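Local coordinates for PFC0360w protein (Plasmodium falciparum, PDB 3NI8) that probably stimulates the ATPase activity of the chaperone Hsp90, as a parasite member of the AHA1 family of Hsp90 activators, at residues V33-F38 with T75-P80; A41-R46 with V150-P155; V102-V107 with T112-T117. All coordinates share one frame; numbering follows the deposited sequence.

In the fold
From the N terminus the chain passes through strand 21-27 into helix 31-39 and helix 41-47, two short consecutive helices that open interactions 1 and 2. Interaction 1 closes first, when the end of strand 70-78 returns to helix 31-39. Interaction 3 follows in series as a local hairpin between strands 98-106 and 111-119 of the same antiparallel sheet. Interaction 2 closes last: the loop after helix 132-150 comes back to helix 41-47, so its segments alternate with those of interaction 1 and its long loop encloses interaction 3. Leu34 and Phe38 touch Phe104, joining interactions 1 and 3, and Asn36 meets Thr43 between 1 and 2.

Interaction 1 (V33-F38 with T75-P80); sequences VLFNAF and TEITKP. With IPA (isopropyl alcohol), chain B.
Phe35 reaches out of helix 31-39 and lays its ring against the chain around Lys79 and Pro80, where strand 70-78 gives way to a turn. Its CB lies 4.2 Å from Pro80 CB and also approaches the carbonyl oxygen of that proline. With CG anti to the backbone N (chi1 -179°), the ring is carried away from the helix and out along the returning chain. CG and CD1 both run beside Pro80 CA, whose C-H is directed at the ring off-centre, 4.2 Å from the Phe35 centroid. Over the same face, but along the opposite rim, CD2 and CE2 meet the aliphatic part of Lys79: CE2 is 3.6 Å from Lys79 CD, and Lys79 CG sits 4.0 Å from the Phe35 centroid in a CH-pi contact. The extended lysine chain crosses the ring at about a right angle, and its amine end leads away from the helix.

In this SRPBCC-type (helix-grip) fold, an antiparallel sheet wrapped against a long C-terminal helix, the contact pins the first short helix to the turn between strands 70-78 and 82-89, which contains the cis peptide bond before Pro80. Ile83 and Phe104, from neighbouring strands, also touch Phe35.

On the other edge, CE1 passes Lys79 CA and stands 4.2 Å from Thr78 O. The tip, CZ, meets Ile77 CG2 at 3.7 Å, and this methyl lies at the ring edge, in its plane, while Lys79 CB touches CZ as well. Thr78 points its CB away from the helix, and its OG1 donates to Glu76 OE2 at 2.7 Å, on the lone pair anti to the other carboxylate oxygen. At the helix end, O2 of an isopropyl alcohol, probably from the crystallisation liquor, lies 2.7 Å from Phe38 O and within reach of Glu85 OE2, two acceptors for one hydroxyl proton.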
loop_
_atom_site.group_PDB
_atom_site.type_symbol
_atom_site.label_atom_id
_atom_site.label_comp_id
_atom_site.label_asym_id
_atom_site.label_seq_id
_atom_site.Cartn_x
_atom_site.Cartn_y
_atom_site.Cartn_z
ATOM N N VAL A 33 -13.000 -4.943 4.673
ATOM C CA VAL A 33 -13.143 -3.554 4.279
ATOM C C VAL A 33 -11.751 -2.921 4.078
ATOM O O VAL A 33 -11.526 -2.163 3.133
ATOM C CB VAL A 33 -14.048 -2.830 5.336
ATOM C CG1 VAL A 33 -13.690 -1.396 5.540
ATOM C CG2 VAL A 33 -15.508 -2.951 4.955
ATOM N N LEU A 34 -10.809 -3.248 4.958
ATOM C CA LEU A 34 -9.432 -2.786 4.774
ATOM C C LEU A 34 -8.758 -3.465 3.576
ATOM O O LEU A 34 -8.077 -2.799 2.789
ATOM C CB LEU A 34 -8.613 -2.986 6.036
ATOM C CG LEU A 34 -9.033 -2.122 7.218
ATOM C CD1 LEU A 34 -8.174 -2.446 8.400
ATOM C CD2 LEU A 34 -8.925 -0.622 6.828
ATOM N N PHE A 35 -8.972 -4.777 3.436
ATOM C CA PHE A 35 -8.517 -5.540 2.266
ATOM C C PHE A 35 -9.022 -4.933 0.944
ATOM O O PHE A 35 -8.241 -4.772 -0.006
ATOM C CB PHE A 35 -8.947 -7.020 2.394
ATOM C CG PHE A 35 -8.503 -7.896 1.245
ATOM C CD1 PHE A 35 -7.305 -8.594 1.309
ATOM C CD2 PHE A 35 -9.300 -8.031 0.100
ATOM C CE1 PHE A 35 -6.893 -9.424 0.239
ATOM C CE2 PHE A 35 -8.896 -8.830 -0.982
ATOM C CZ PHE A 35 -7.688 -9.535 -0.903
ATOM N N ASN A 36 -10.320 -4.621 0.890
ATOM C CA ASN A 36 -10.921 -3.909 -0.251
ATOM C C ASN A 36 -10.146 -2.646 -0.571
ATOM O O ASN A 36 -9.796 -2.389 -1.718
ATOM C CB ASN A 36 -12.390 -3.534 0.012
ATOM C CG ASN A 36 -12.972 -2.621 -1.080
ATOM O OD1 ASN A 36 -13.049 -1.398 -0.915
ATOM N ND2 ASN A 36 -13.385 -3.218 -2.195
ATOM N N ALA A 37 -9.861 -1.874 0.463
ATOM C CA ALA A 37 -9.252 -0.564 0.273
ATOM C C ALA A 37 -7.885 -0.656 -0.436
ATOM O O ALA A 37 -7.473 0.306 -1.135
ATOM C CB ALA A 37 -9.112 0.163 1.614
ATOM N N PHE A 38 -7.179 -1.782 -0.246
ATOM C CA PHE A 38 -5.874 -1.959 -0.852
ATOM C C PHE A 38 -5.923 -2.563 -2.256
ATOM O O PHE A 38 -4.912 -2.501 -2.988
ATOM C CB PHE A 38 -4.964 -2.804 0.033
ATOM C CG PHE A 38 -4.292 -2.026 1.126
ATOM C CD1 PHE A 38 -2.987 -1.580 0.972
ATOM C CD2 PHE A 38 -4.971 -1.740 2.315
ATOM C CE1 PHE A 38 -2.376 -0.845 1.973
ATOM C CE2 PHE A 38 -4.363 -1.018 3.321
ATOM C CZ PHE A 38 -3.064 -0.574 3.160
ATOM N N THR A 75 1.552 -10.471 -5.854
ATOM C CA THR A 75 2.302 -11.742 -5.843
ATOM C C THR A 75 1.695 -12.745 -4.877
ATOM O O THR A 75 2.019 -13.931 -4.931
ATOM C CB THR A 75 3.824 -11.559 -5.573
ATOM O OG1 THR A 75 4.040 -11.106 -4.237
ATOM C CG2 THR A 75 4.448 -10.549 -6.535
ATOM N N GLU A 76 0.791 -12.272 -4.019
ATOM C CA GLU A 76 0.025 -13.133 -3.113
ATOM C C GLU A 76 -1.273 -12.447 -2.683
ATOM O O GLU A 76 -1.274 -11.337 -2.128
ATOM C CB GLU A 76 0.848 -13.518 -1.875
ATOM C CG GLU A 76 0.228 -14.695 -1.066
ATOM C CD GLU A 76 0.785 -14.847 0.358
ATOM O OE1 GLU A 76 2.018 -14.754 0.571
ATOM O OE2 GLU A 76 -0.032 -15.061 1.277
ATOM N N ILE A 77 -2.382 -13.115 -2.950
ATOM C CA ILE A 77 -3.697 -12.609 -2.552
ATOM C C ILE A 77 -4.416 -13.645 -1.722
ATOM O O ILE A 77 -5.026 -14.569 -2.274
ATOM C CB ILE A 77 -4.583 -12.197 -3.753
ATOM C CG1 ILE A 77 -3.926 -11.061 -4.543
ATOM C CG2 ILE A 77 -5.941 -11.731 -3.240
ATOM C CD1 ILE A 77 -4.363 -10.988 -5.958
ATOM N N THR A 78 -4.318 -13.475 -0.400
ATOM C CA THR A 78 -5.000 -14.325 0.578
ATOM C C THR A 78 -6.120 -13.519 1.249
ATOM O O THR A 78 -5.924 -12.932 2.313
ATOM C CB THR A 78 -4.016 -14.850 1.655
ATOM O OG1 THR A 78 -2.764 -15.218 1.048
ATOM C CG2 THR A 78 -4.609 -16.073 2.401
ATOM N N LYS A 79 -7.278 -13.471 0.600
ATOM C CA LYS A 79 -8.436 -12.693 1.066
ATOM C C LYS A 79 -9.096 -13.298 2.303
ATOM O O LYS A 79 -9.351 -14.514 2.303
ATOM C CB LYS A 79 -9.492 -12.616 -0.049
ATOM C CG LYS A 79 -10.700 -11.696 0.257
ATOM C CD LYS A 79 -11.440 -11.316 -1.025
ATOM C CE LYS A 79 -12.786 -10.639 -0.747
ATOM N NZ LYS A 79 -13.326 -10.109 -2.043
ATOM N N PRO A 80 -9.402 -12.468 3.342
ATOM C CA PRO A 80 -9.125 -11.022 3.513
ATOM C C PRO A 80 -7.938 -10.655 4.459
ATOM O O PRO A 80 -7.894 -9.540 5.018
ATOM C CB PRO A 80 -10.446 -10.508 4.117
ATOM C CG PRO A 80 -10.910 -11.652 5.007
ATOM C CD PRO A 80 -10.333 -12.949 4.393
HETATM C C1 IPA B . -2.458 -1.326 -4.685
HETATM C C2 IPA B . -1.631 -1.430 -3.398
HETATM C C3 IPA B . -1.228 -0.099 -2.762
HETATM O O2 IPA B . -2.298 -2.251 -2.474
#

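Interaction 2 (A41-R46 with V150-P155); sequences AYTLTR and VILGYP
Ile151 and Leu152 meet one side of helix 41-47, where the chain leaves helix 132-150, the long C-terminal helix gripped by the curved sheet in SRPBCC proteins, and runs back over the two short helices. Ile151 comes first. Its CG2 methyl stands 3.9 Å from Arg46 NH2 and also near Arg46 O, the two side chains running antiparallel alongside one another. The carbonyl oxygen of Ile151 lies 3.4 Å from Arg46 NH2, but the angle is too poor for a hydrogen bond.

Leu152 follows, and both its methyls reach Thr43 CG2, CD1 the nearer at 3.7 Å. With OG1 of Thr43 beside the backbone N (chi1 -55°), the methyl takes the anti branch toward Leu152, while OG1 is hydrogen-bonded to Asn36 OD1 of the preceding helix. Leu152 CD2 goes on to cover one face of the Arg46 guanidinium, 3.8 Å from NH1 and displaced toward the rim. Leu152 also touches Ala37, so it bridges both short helices. Gly153, with positive phi, turns the chain out of the helical path, and Tyr154 then folds its ring back beneath Leu152, whose CB lies over the ring centre, 3.8 Å above the plane.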
loop_
_atom_site.group_PDB
_atom_site.type_symbol
_atom_site.label_atom_id
_atom_site.label_comp_id
_atom_site.label_asym_id
_atom_site.label_seq_id
_atom_site.Cartn_x
_atom_site.Cartn_y
_atom_site.Cartn_z
ATOM N N ALA A 41 -9.840 -0.777 -7.323
ATOM C CA ALA A 41 -9.483 0.398 -8.108
ATOM C C ALA A 41 -10.285 1.645 -7.715
ATOM O O ALA A 41 -9.714 2.748 -7.615
ATOM C CB ALA A 41 -9.608 0.110 -9.601
ATOM N N TYR A 42 -11.581 1.476 -7.461
ATOM C CA TYR A 42 -12.419 2.630 -7.159
ATOM C C TYR A 42 -12.186 3.189 -5.748
ATOM O O TYR A 42 -12.273 4.396 -5.548
ATOM C CB TYR A 42 -13.890 2.345 -7.491
ATOM C CG TYR A 42 -14.063 1.859 -8.929
ATOM C CD1 TYR A 42 -13.240 2.330 -9.942
ATOM C CD2 TYR A 42 -15.038 0.938 -9.263
ATOM C CE1 TYR A 42 -13.380 1.882 -11.244
ATOM C CE2 TYR A 42 -15.190 0.491 -10.556
ATOM C CZ TYR A 42 -14.364 0.967 -11.544
ATOM O OH TYR A 42 -14.520 0.512 -12.835
ATOM N N THR A 43 -11.839 2.324 -4.788
ATOM C CA THR A 43 -11.435 2.791 -3.462
ATOM C C THR A 43 -10.040 3.412 -3.526
ATOM O O THR A 43 -9.812 4.512 -2.977
ATOM C CB THR A 43 -11.546 1.695 -2.390
ATOM O OG1 THR A 43 -12.880 1.193 -2.399
ATOM C CG2 THR A 43 -11.299 2.271 -1.014
ATOM N N LEU A 44 -9.118 2.732 -4.214
ATOM C CA LEU A 44 -7.762 3.263 -4.387
ATOM C C LEU A 44 -7.738 4.677 -4.990
ATOM O O LEU A 44 -6.989 5.542 -4.523
ATOM C CB LEU A 44 -6.892 2.304 -5.208
ATOM C CG LEU A 44 -6.428 1.034 -4.480
ATOM C CD1 LEU A 44 -6.033 -0.000 -5.509
ATOM C CD2 LEU A 44 -5.302 1.303 -3.482
ATOM N N THR A 45 -8.559 4.887 -6.020
ATOM C CA THR A 45 -8.730 6.196 -6.648
ATOM C C THR A 45 -9.219 7.255 -5.635
ATOM O O THR A 45 -8.697 8.358 -5.623
ATOM C CB THR A 45 -9.678 6.108 -7.857
ATOM O OG1 THR A 45 -9.109 5.238 -8.845
ATOM C CG2 THR A 45 -9.917 7.492 -8.493
ATOM N N ARG A 46 -10.188 6.904 -4.777
ATOM C CA ARG A 46 -10.646 7.810 -3.732
ATOM C C ARG A 46 -9.522 8.084 -2.759
ATOM O O ARG A 46 -9.398 9.188 -2.260
ATOM C CB ARG A 46 -11.799 7.217 -2.921
ATOM C CG ARG A 46 -13.127 7.021 -3.608
ATOM C CD ARG A 46 -14.139 6.504 -2.570
ATOM N NE ARG A 46 -14.554 7.544 -1.604
ATOM C CZ ARG A 46 -15.223 7.317 -0.462
ATOM N NH1 ARG A 46 -15.557 6.087 -0.092
ATOM N NH2 ARG A 46 -15.558 8.335 0.327
ATOM N N VAL A 150 -9.730 9.448 7.133
ATOM C CA VAL A 150 -10.446 10.719 6.898
ATOM C C VAL A 150 -11.395 10.751 5.685
ATOM O O VAL A 150 -12.450 11.389 5.750
ATOM C CB VAL A 150 -9.442 11.921 6.817
ATOM C CG1 VAL A 150 -10.162 13.210 6.450
ATOM C CG2 VAL A 150 -8.722 12.096 8.149
ATOM N N ILE A 151 -11.010 10.101 4.587
ATOM C CA ILE A 151 -11.853 9.998 3.391
ATOM C C ILE A 151 -12.840 8.820 3.511
ATOM O O ILE A 151 -14.054 8.972 3.286
ATOM C CB ILE A 151 -10.987 9.780 2.108
ATOM C CG1 ILE A 151 -9.874 10.853 1.984
ATOM C CG2 ILE A 151 -11.869 9.605 0.859
ATOM C CD1 ILE A 151 -10.223 12.064 1.181
ATOM N N LEU A 152 -12.311 7.646 3.852
ATOM C CA LEU A 152 -13.133 6.464 3.956
ATOM C C LEU A 152 -13.937 6.400 5.262
ATOM O O LEU A 152 -14.801 5.568 5.398
ATOM C CB LEU A 152 -12.285 5.196 3.770
ATOM C CG LEU A 152 -11.409 5.016 2.523
ATOM C CD1 LEU A 152 -10.939 3.568 2.486
ATOM C CD2 LEU A 152 -12.097 5.395 1.201
ATOM N N GLY A 153 -13.632 7.257 6.225
ATOM C CA GLY A 153 -14.381 7.306 7.462
ATOM C C GLY A 153 -14.220 6.071 8.335
ATOM O O GLY A 153 -15.119 5.716 9.110
ATOM N N TYR A 154 -13.073 5.406 8.234
ATOM C CA TYR A 154 -12.811 4.300 9.140
ATOM C C TYR A 154 -12.079 4.835 10.352
ATOM O O TYR A 154 -10.984 5.373 10.232
ATOM C CB TYR A 154 -12.018 3.189 8.475
ATOM C CG TYR A 154 -12.595 2.679 7.171
ATOM C CD1 TYR A 154 -13.950 2.821 6.862
ATOM C CD2 TYR A 154 -11.778 2.033 6.253
ATOM C CE1 TYR A 154 -14.466 2.343 5.638
ATOM C CE2 TYR A 154 -12.278 1.551 5.049
ATOM C CZ TYR A 154 -13.617 1.709 4.741
ATOM O OH TYR A 154 -14.078 1.214 3.545
ATOM N N PRO A 155 -12.694 4.703 11.529
ATOM C CA PRO A 155 -12.062 5.226 12.736
ATOM C C PRO A 155 -10.862 4.366 13.163
ATOM O O PRO A 155 -10.884 3.134 13.035
ATOM C CB PRO A 155 -13.182 5.168 13.786
ATOM C CG PRO A 155 -14.413 4.536 13.082
ATOM C CD PRO A 155 -13.905 3.910 11.827
#

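Interaction 3 (V102-V107 with T112-T117); sequences VEFISV and TKLKLT
Four backbone hydrogen bonds join Glu103 to Lys115 and Ile105 to Lys113, two in each pair. The shortest, Lys113 N to Ile105 O at 2.7 Å, is almost perfectly straight (179° at the hydrogen), the other three nearly so. Between these pairs Glu103 O also receives a CA-H...O contact from Leu114 CA at 3.4 Å.

On the face bearing Glu103 and Lys115 the two side chains lie side by side. Glu103 OE1 rests 3.4 Å from Lys115 CE, yet stays 4.2 Å from Lys115 NZ, beyond salt-bridge range; the amine has a weak, long ion pair with Glu22. A water is hydrogen-bonded among Glu103 OE1, Lys115 O and Thr117 OG1.

The two segments belong to the arms of the antiparallel beta hairpin of strands 98-106 and 111-119, flanked in the sheet by strands 82-89 and 21-27. Phe104-Leu114 is a non-hydrogen-bonded pair between the two hydrogen-bonded ones. The other face, with Val102, Phe104, Leu114 and Leu116, is covered by helices 31-39 and 132-150. There Leu114, its CG turned away from the backbone N (chi1 -179°) and chi2 (49°) swinging CD1 toward the neighbouring strand, sets CD1 down on both Val102 CG1, at a tight 3.3 Å, and Phe104 CE1, at 3.5 Å. Thr112 CG2 touches Phe104 CB at 4.0 Å, while its OG1 bonds Val29. Val107 CG2 packs on Lys113 CB at 3.7 Å.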
loop_
_atom_site.group_PDB
_atom_site.type_symbol
_atom_site.label_atom_id
_atom_site.label_comp_id
_atom_site.label_asym_id
_atom_site.label_seq_id
_atom_site.Cartn_x
_atom_site.Cartn_y
_atom_site.Cartn_z
ATOM N N VAL A 102 0.970 -6.616 3.411
ATOM C CA VAL A 102 -0.039 -5.969 4.236
ATOM C C VAL A 102 -0.872 -7.054 4.883
ATOM O O VAL A 102 -1.437 -7.910 4.198
ATOM C CB VAL A 102 -0.961 -4.981 3.440
ATOM C CG1 VAL A 102 -1.690 -3.990 4.413
ATOM C CG2 VAL A 102 -0.190 -4.199 2.365
ATOM N N GLU A 103 -0.904 -7.039 6.209
ATOM C CA GLU A 103 -1.696 -7.976 6.972
ATOM C C GLU A 103 -2.878 -7.254 7.613
ATOM O O GLU A 103 -2.742 -6.122 8.130
ATOM C CB GLU A 103 -0.842 -8.663 8.042
ATOM C CG GLU A 103 0.261 -9.558 7.485
ATOM C CD GLU A 103 1.317 -9.904 8.536
ATOM O OE1 GLU A 103 2.403 -9.279 8.489
ATOM O OE2 GLU A 103 1.049 -10.764 9.422
ATOM N N PHE A 104 -4.031 -7.924 7.549
ATOM C CA PHE A 104 -5.275 -7.482 8.154
ATOM C C PHE A 104 -5.702 -8.522 9.164
ATOM O O PHE A 104 -6.305 -9.542 8.805
ATOM C CB PHE A 104 -6.334 -7.351 7.079
ATOM C CG PHE A 104 -5.864 -6.595 5.871
ATOM C CD1 PHE A 104 -5.836 -5.210 5.877
ATOM C CD2 PHE A 104 -5.434 -7.271 4.738
ATOM C CE1 PHE A 104 -5.413 -4.516 4.775
ATOM C CE2 PHE A 104 -4.999 -6.589 3.649
ATOM C CZ PHE A 104 -4.992 -5.197 3.661
ATOM N N ILE A 105 -5.380 -8.269 10.428
ATOM C CA ILE A 105 -5.550 -9.252 11.488
ATOM C C ILE A 105 -6.754 -8.909 12.353
ATOM O O ILE A 105 -6.841 -7.817 12.916
ATOM C CB ILE A 105 -4.272 -9.295 12.382
ATOM C CG1 ILE A 105 -3.022 -9.687 11.552
ATOM C CG2 ILE A 105 -4.477 -10.204 13.625
ATOM C CD1 ILE A 105 -1.715 -9.019 12.047
ATOM N N SER A 106 -7.689 -9.847 12.482
ATOM C CA SER A 106 -8.891 -9.631 13.304
ATOM C C SER A 106 -8.602 -9.662 14.811
ATOM O O SER A 106 -8.373 -10.732 15.387
ATOM C CB SER A 106 -9.961 -10.663 12.960
ATOM O OG SER A 106 -11.164 -10.385 13.659
ATOM N N VAL A 107 -8.613 -8.485 15.437
ATOM C CA VAL A 107 -8.342 -8.344 16.866
ATOM C C VAL A 107 -9.572 -8.879 17.609
ATOM O O VAL A 107 -9.471 -9.762 18.476
ATOM C CB VAL A 107 -8.026 -6.877 17.261
ATOM C CG1 VAL A 107 -8.126 -6.676 18.780
ATOM C CG2 VAL A 107 -6.635 -6.477 16.779
ATOM N N THR A 112 -9.803 -4.352 13.381
ATOM C CA THR A 112 -8.743 -5.001 12.603
ATOM C C THR A 112 -7.384 -4.369 12.857
ATOM O O THR A 112 -7.261 -3.147 12.943
ATOM C CB THR A 112 -9.065 -4.969 11.103
ATOM O OG1 THR A 112 -10.298 -5.667 10.888
ATOM C CG2 THR A 112 -7.969 -5.634 10.267
ATOM N N LYS A 113 -6.370 -5.209 12.981
ATOM C CA LYS A 113 -5.007 -4.729 13.134
ATOM C C LYS A 113 -4.321 -4.717 11.786
ATOM O O LYS A 113 -4.088 -5.765 11.186
ATOM C CB LYS A 113 -4.247 -5.605 14.116
ATOM C CG LYS A 113 -3.023 -4.961 14.694
ATOM C CD LYS A 113 -2.382 -5.897 15.702
ATOM C CE LYS A 113 -0.940 -5.498 15.945
ATOM N NZ LYS A 113 -0.225 -5.307 14.640
ATOM N N LEU A 114 -4.040 -3.513 11.301
ATOM C CA LEU A 114 -3.329 -3.318 10.041
ATOM C C LEU A 114 -1.814 -3.230 10.280
ATOM O O LEU A 114 -1.326 -2.359 10.988
ATOM C CB LEU A 114 -3.865 -2.075 9.325
ATOM C CG LEU A 114 -3.336 -1.622 7.955
ATOM C CD1 LEU A 114 -3.305 -2.765 7.000
ATOM C CD2 LEU A 114 -4.213 -0.495 7.384
ATOM N N LYS A 115 -1.082 -4.153 9.673
ATOM C CA LYS A 115 0.366 -4.178 9.774
ATOM C C LYS A 115 0.960 -4.131 8.373
ATOM O O LYS A 115 0.889 -5.112 7.613
ATOM C CB LYS A 115 0.823 -5.419 10.567
ATOM C CG LYS A 115 2.319 -5.655 10.593
ATOM C CD LYS A 115 2.690 -6.744 11.627
ATOM C CE LYS A 115 3.847 -7.632 11.120
ATOM N NZ LYS A 115 4.372 -8.595 12.145
ATOM N N LEU A 116 1.521 -2.977 8.020
ATOM C CA LEU A 116 2.200 -2.838 6.746
ATOM C C LEU A 116 3.743 -2.933 6.868
ATOM O O LEU A 116 4.368 -2.173 7.626
ATOM C CB LEU A 116 1.766 -1.547 6.038
ATOM C CG LEU A 116 2.211 -1.386 4.573
ATOM C CD1 LEU A 116 1.267 -0.460 3.859
ATOM C CD2 LEU A 116 3.653 -0.873 4.425
ATOM N N THR A 117 4.331 -3.868 6.109
ATOM C CA THR A 117 5.789 -4.020 6.023
ATOM C C THR A 117 6.311 -3.665 4.631
ATOM O O THR A 117 5.890 -4.247 3.627
ATOM C CB THR A 117 6.284 -5.464 6.376
ATOM O OG1 THR A 117 5.586 -5.955 7.516
ATOM C CG2 THR A 117 7.760 -5.453 6.690
HETATM O O HOH W 1 3.134 -6.772 7.262
HETATM O O HOH W 2 -11.895 -7.889 13.008
#